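Local coordinates for YJHT (Escherichia coli, PDB 2UVK), which interconverts the alpha- and beta-anomers of the sialic acid N-acetylneuraminate, speeding their equilibrium in the bacterial periplasm, at residues V219-F224 with K230-A235. Numbering follows the deposited sequence.
Sequences VFELDF and KWNKLA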
ATOM      1  N   VAL B 219      14.452  -6.584 -17.214  1.00 17.24           N
ATOM      2  CA  VAL B 219      13.540  -7.626 -17.599  1.00 17.50           C
ATOM      3  C   VAL B 219      13.562  -8.628 -16.478  1.00 17.55           C
ATOM      4  O   VAL B 219      14.611  -9.191 -16.177  1.00 18.41           O
ATOM      5  CB  VAL B 219      13.963  -8.339 -18.879  1.00 16.96           C
ATOM      6  CG1 VAL B 219      13.022  -9.497 -19.210  1.00 17.74           C
ATOM      7  CG2 VAL B 219      14.091  -7.331 -19.997  1.00 18.48           C
ATOM      8  N   PHE B 220      12.427  -8.838 -15.828  1.00 16.37           N
ATOM      9  CA  PHE B 220      12.310  -9.819 -14.768  1.00 15.80           C
ATOM     10  C   PHE B 220      11.535 -11.034 -15.231  1.00 16.56           C
ATOM     11  O   PHE B 220      10.557 -10.919 -15.948  1.00 16.37           O
ATOM     12  CB  PHE B 220      11.619  -9.215 -13.557  1.00 15.29           C
ATOM     13  CG  PHE B 220      12.279  -7.972 -13.045  1.00 15.67           C
ATOM     14  CD1 PHE B 220      13.431  -8.053 -12.285  1.00 17.26           C
ATOM     15  CD2 PHE B 220      11.735  -6.713 -13.303  1.00 16.20           C
ATOM     16  CE1 PHE B 220      14.035  -6.936 -11.821  1.00 16.75           C
ATOM     17  CE2 PHE B 220      12.334  -5.571 -12.814  1.00 16.52           C
ATOM     18  CZ  PHE B 220      13.488  -5.680 -12.066  1.00 18.21           C
ATOM     19  N   GLU B 221      11.972 -12.210 -14.782  1.00 16.51           N
ATOM     20  CA  GLU B 221      11.295 -13.438 -15.046  1.00 17.60           C
ATOM     21  C   GLU B 221      10.771 -14.001 -13.739  1.00 17.19           C
ATOM     22  O   GLU B 221      11.513 -14.162 -12.748  1.00 18.09           O
ATOM     23  CB  GLU B 221      12.295 -14.419 -15.668  1.00 18.13           C
ATOM     24  CG  GLU B 221      11.719 -15.714 -16.097  1.00 20.89           C
ATOM     25  CD  GLU B 221      12.812 -16.571 -16.649  1.00 25.04           C
ATOM     26  OE1 GLU B 221      13.526 -17.176 -15.805  1.00 28.64           O
ATOM     27  OE2 GLU B 221      12.992 -16.536 -17.894  1.00 26.55           O
ATOM     28  N   LEU B 222       9.500 -14.335 -13.744  1.00 16.92           N
ATOM     29  CA  LEU B 222       8.868 -15.059 -12.664  1.00 16.86           C
ATOM     30  C   LEU B 222       8.767 -16.501 -13.115  1.00 17.48           C
ATOM     31  O   LEU B 222       8.150 -16.778 -14.121  1.00 17.56           O
ATOM     32  CB  LEU B 222       7.461 -14.513 -12.352  1.00 17.03           C
ATOM     33  CG  LEU B 222       7.386 -13.146 -11.649  1.00 17.06           C
ATOM     34  CD1 LEU B 222       8.066 -12.000 -12.414  1.00 18.12           C
ATOM     35  CD2 LEU B 222       5.912 -12.786 -11.366  1.00 17.38           C
ATOM     36  N   ASP B 223       9.382 -17.391 -12.344  1.00 17.88           N
ATOM     37  CA  ASP B 223       9.447 -18.813 -12.651  1.00 19.18           C
ATOM     38  C   ASP B 223       8.578 -19.590 -11.652  1.00 18.72           C
ATOM     39  O   ASP B 223       8.924 -19.730 -10.480  1.00 19.29           O
ATOM     40  CB  ASP B 223      10.906 -19.212 -12.589  1.00 19.57           C
ATOM     41  CG  ASP B 223      11.131 -20.684 -12.915  1.00 21.14           C
ATOM     42  OD1 ASP B 223      10.154 -21.457 -12.959  1.00 23.12           O
ATOM     43  OD2 ASP B 223      12.308 -21.057 -13.119  1.00 25.16           O
ATOM     44  N   PHE B 224       7.435 -20.062 -12.130  1.00 19.65           N
ATOM     45  CA  PHE B 224       6.486 -20.822 -11.328  1.00 21.12           C
ATOM     46  C   PHE B 224       6.667 -22.344 -11.493  1.00 21.94           C
ATOM     47  O   PHE B 224       5.773 -23.080 -11.100  1.00 22.49           O
ATOM     48  CB  PHE B 224       5.044 -20.509 -11.764  1.00 20.61           C
ATOM     49  CG  PHE B 224       4.564 -19.091 -11.444  1.00 19.71           C
ATOM     50  CD1 PHE B 224       3.837 -18.852 -10.298  1.00 19.65           C
ATOM     51  CD2 PHE B 224       4.777 -18.045 -12.329  1.00 18.98           C
ATOM     52  CE1 PHE B 224       3.366 -17.576 -10.010  1.00 20.96           C
ATOM     53  CE2 PHE B 224       4.281 -16.756 -12.043  1.00 18.63           C
ATOM     54  CZ  PHE B 224       3.598 -16.549 -10.889  1.00 20.24           C
ATOM     55  N   LYS B 230      10.192 -18.326  -8.067  1.00 19.52           N
ATOM     56  CA  LYS B 230      11.540 -17.817  -8.190  1.00 20.28           C
ATOM     57  C   LYS B 230      11.550 -16.618  -9.130  1.00 19.05           C
ATOM     58  O   LYS B 230      10.933 -16.650 -10.184  1.00 19.23           O
ATOM     59  CB  LYS B 230      12.453 -18.926  -8.727  1.00 21.52           C
ATOM     60  CG  LYS B 230      13.891 -18.511  -8.949  1.00 25.56           C
ATOM     61  CD  LYS B 230      14.621 -18.365  -7.637  1.00 30.35           C
ATOM     62  CE  LYS B 230      16.015 -17.828  -7.856  1.00 33.17           C
ATOM     63  NZ  LYS B 230      16.694 -17.553  -6.556  1.00 35.80           N
ATOM     64  N   TRP B 231      12.271 -15.578  -8.722  1.00 18.05           N
ATOM     65  CA  TRP B 231      12.429 -14.336  -9.489  1.00 18.01           C
ATOM     66  C   TRP B 231      13.861 -14.216  -9.998  1.00 18.08           C
ATOM     67  O   TRP B 231      14.813 -14.422  -9.219  1.00 18.87           O
ATOM     68  CB  TRP B 231      12.162 -13.132  -8.590  1.00 17.84           C
ATOM     69  CG  TRP B 231      10.805 -13.050  -8.017  1.00 17.60           C
ATOM     70  CD1 TRP B 231      10.292 -13.822  -7.040  1.00 17.12           C
ATOM     71  CD2 TRP B 231       9.781 -12.100  -8.365  1.00 17.30           C
ATOM     72  NE1 TRP B 231       8.995 -13.437  -6.746  1.00 17.20           N
ATOM     73  CE2 TRP B 231       8.656 -12.388  -7.563  1.00 16.61           C
ATOM     74  CE3 TRP B 231       9.705 -11.041  -9.284  1.00 16.89           C
ATOM     75  CZ2 TRP B 231       7.469 -11.634  -7.622  1.00 18.03           C
ATOM     76  CZ3 TRP B 231       8.499 -10.285  -9.345  1.00 17.05           C
ATOM     77  CH2 TRP B 231       7.402 -10.609  -8.533  1.00 17.04           C
ATOM     78  N   ASN B 232      14.008 -13.870 -11.275  1.00 17.15           N
ATOM     79  CA  ASN B 232      15.307 -13.734 -11.933  1.00 17.94           C
ATOM     80  C   ASN B 232      15.371 -12.418 -12.685  1.00 17.20           C
ATOM     81  O   ASN B 232      14.384 -11.989 -13.309  1.00 17.35           O
ATOM     82  CB  ASN B 232      15.503 -14.857 -12.965  1.00 18.31           C
ATOM     83  CG  ASN B 232      15.498 -16.238 -12.355  1.00 19.68           C
ATOM     84  OD1 ASN B 232      14.703 -17.111 -12.753  1.00 24.29           O
ATOM     85  ND2 ASN B 232      16.389 -16.462 -11.400  1.00 18.74           N
ATOM     86  N   LYS B 233      16.518 -11.766 -12.628  1.00 15.92           N
ATOM     87  CA  LYS B 233      16.838 -10.672 -13.517  1.00 17.57           C
ATOM     88  C   LYS B 233      17.421 -11.230 -14.781  1.00 18.43           C
ATOM     89  O   LYS B 233      18.482 -11.863 -14.748  1.00 18.25           O
ATOM     90  CB  LYS B 233      17.859  -9.720 -12.909  1.00 18.07           C
ATOM     91  CG  LYS B 233      17.305  -8.748 -11.916  1.00 19.53           C
ATOM     92  CD  LYS B 233      18.413  -7.857 -11.384  1.00 20.66           C
ATOM     93  CE  LYS B 233      17.886  -6.727 -10.551  1.00 22.99           C
ATOM     94  NZ  LYS B 233      18.998  -5.917 -10.022  1.00 22.66           N
ATOM     95  N   LEU B 234      16.760 -10.997 -15.896  1.00 19.04           N
ATOM     96  CA  LEU B 234      17.245 -11.417 -17.181  1.00 19.77           C
ATOM     97  C   LEU B 234      18.087 -10.318 -17.807  1.00 19.64           C
ATOM     98  O   LEU B 234      18.269  -9.244 -17.235  1.00 20.26           O
ATOM     99  CB  LEU B 234      16.106 -11.841 -18.120  1.00 19.51           C
ATOM    100  CG  LEU B 234      15.163 -12.966 -17.706  1.00 20.98           C
ATOM    101  CD1 LEU B 234      14.288 -13.385 -18.901  1.00 22.80           C
ATOM    102  CD2 LEU B 234      15.950 -14.154 -17.139  1.00 22.64           C
ATOM    103  N   ALA B 235      18.602 -10.581 -19.002  1.00 20.91           N
ATOM    104  CA  ALA B 235      19.314  -9.557 -19.737  1.00 20.82           C
ATOM    105  C   ALA B 235      18.353  -8.422 -20.025  1.00 21.61           C
ATOM    106  O   ALA B 235      17.201  -8.674 -20.353  1.00 21.95           O
ATOM    107  CB  ALA B 235      19.860 -10.112 -21.046  1.00 21.92           C
TER
HETATM  108  O   HOH W   1      17.080  -7.184 -15.793  1.00 25.77           O
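The outer beta hairpin of a beta-propeller blade, within the fifth Kelch repeat, is formed by antiparallel strands 219-223 and 230-233, the latter an outermost strand of its four-stranded sheet. E221 with N232 and D223 with K230 are hydrogen-bonded pairs, and E221 N gives N232 O a nearly straight bond of 2.8 Å (171°). At the end away from the turn, beyond F220 and K233, L234 N gives V219 O a bond of 2.8 Å, and one water, accepting from V219 N and donating to L234 O, closes this end of the hairpin.

Between those pairs, F220, L222, W231 and K233 share one face of the sheet. L222 lies alongside W231 and sets its CG over a face of the indole, 3.9 Å from the centroid of the six-membered ring, in a CH-pi contact; its CD1 meets CZ3 of W231 at 3.5 Å. With W231 CG anti to its own carbonyl carbon (chi1 -62°), the second torsion turns the benzo half toward L222. A serine in place of W231 would probably strip L222 of this broad apolar cover and open a gap beside P187 and W188, which the indole also touches. K233 suits the edge strand: its aliphatic CG packs 3.7 Å from CE1 of F220, while its ammonium end makes a cation-pi contact with W188.

On the reverse face, E221 is buried, yet W204 NE1 satisfies its OE2. The carboxylate is placed by an extended chain, CG anti to the backbone N (chi1 -176°), and both methyls of L234 shield it. L234 also meets V219, whose CG1 stands 4.0 Å from CB of L234; toward E221, CD1 of L234 comes 3.6 Å from OE2.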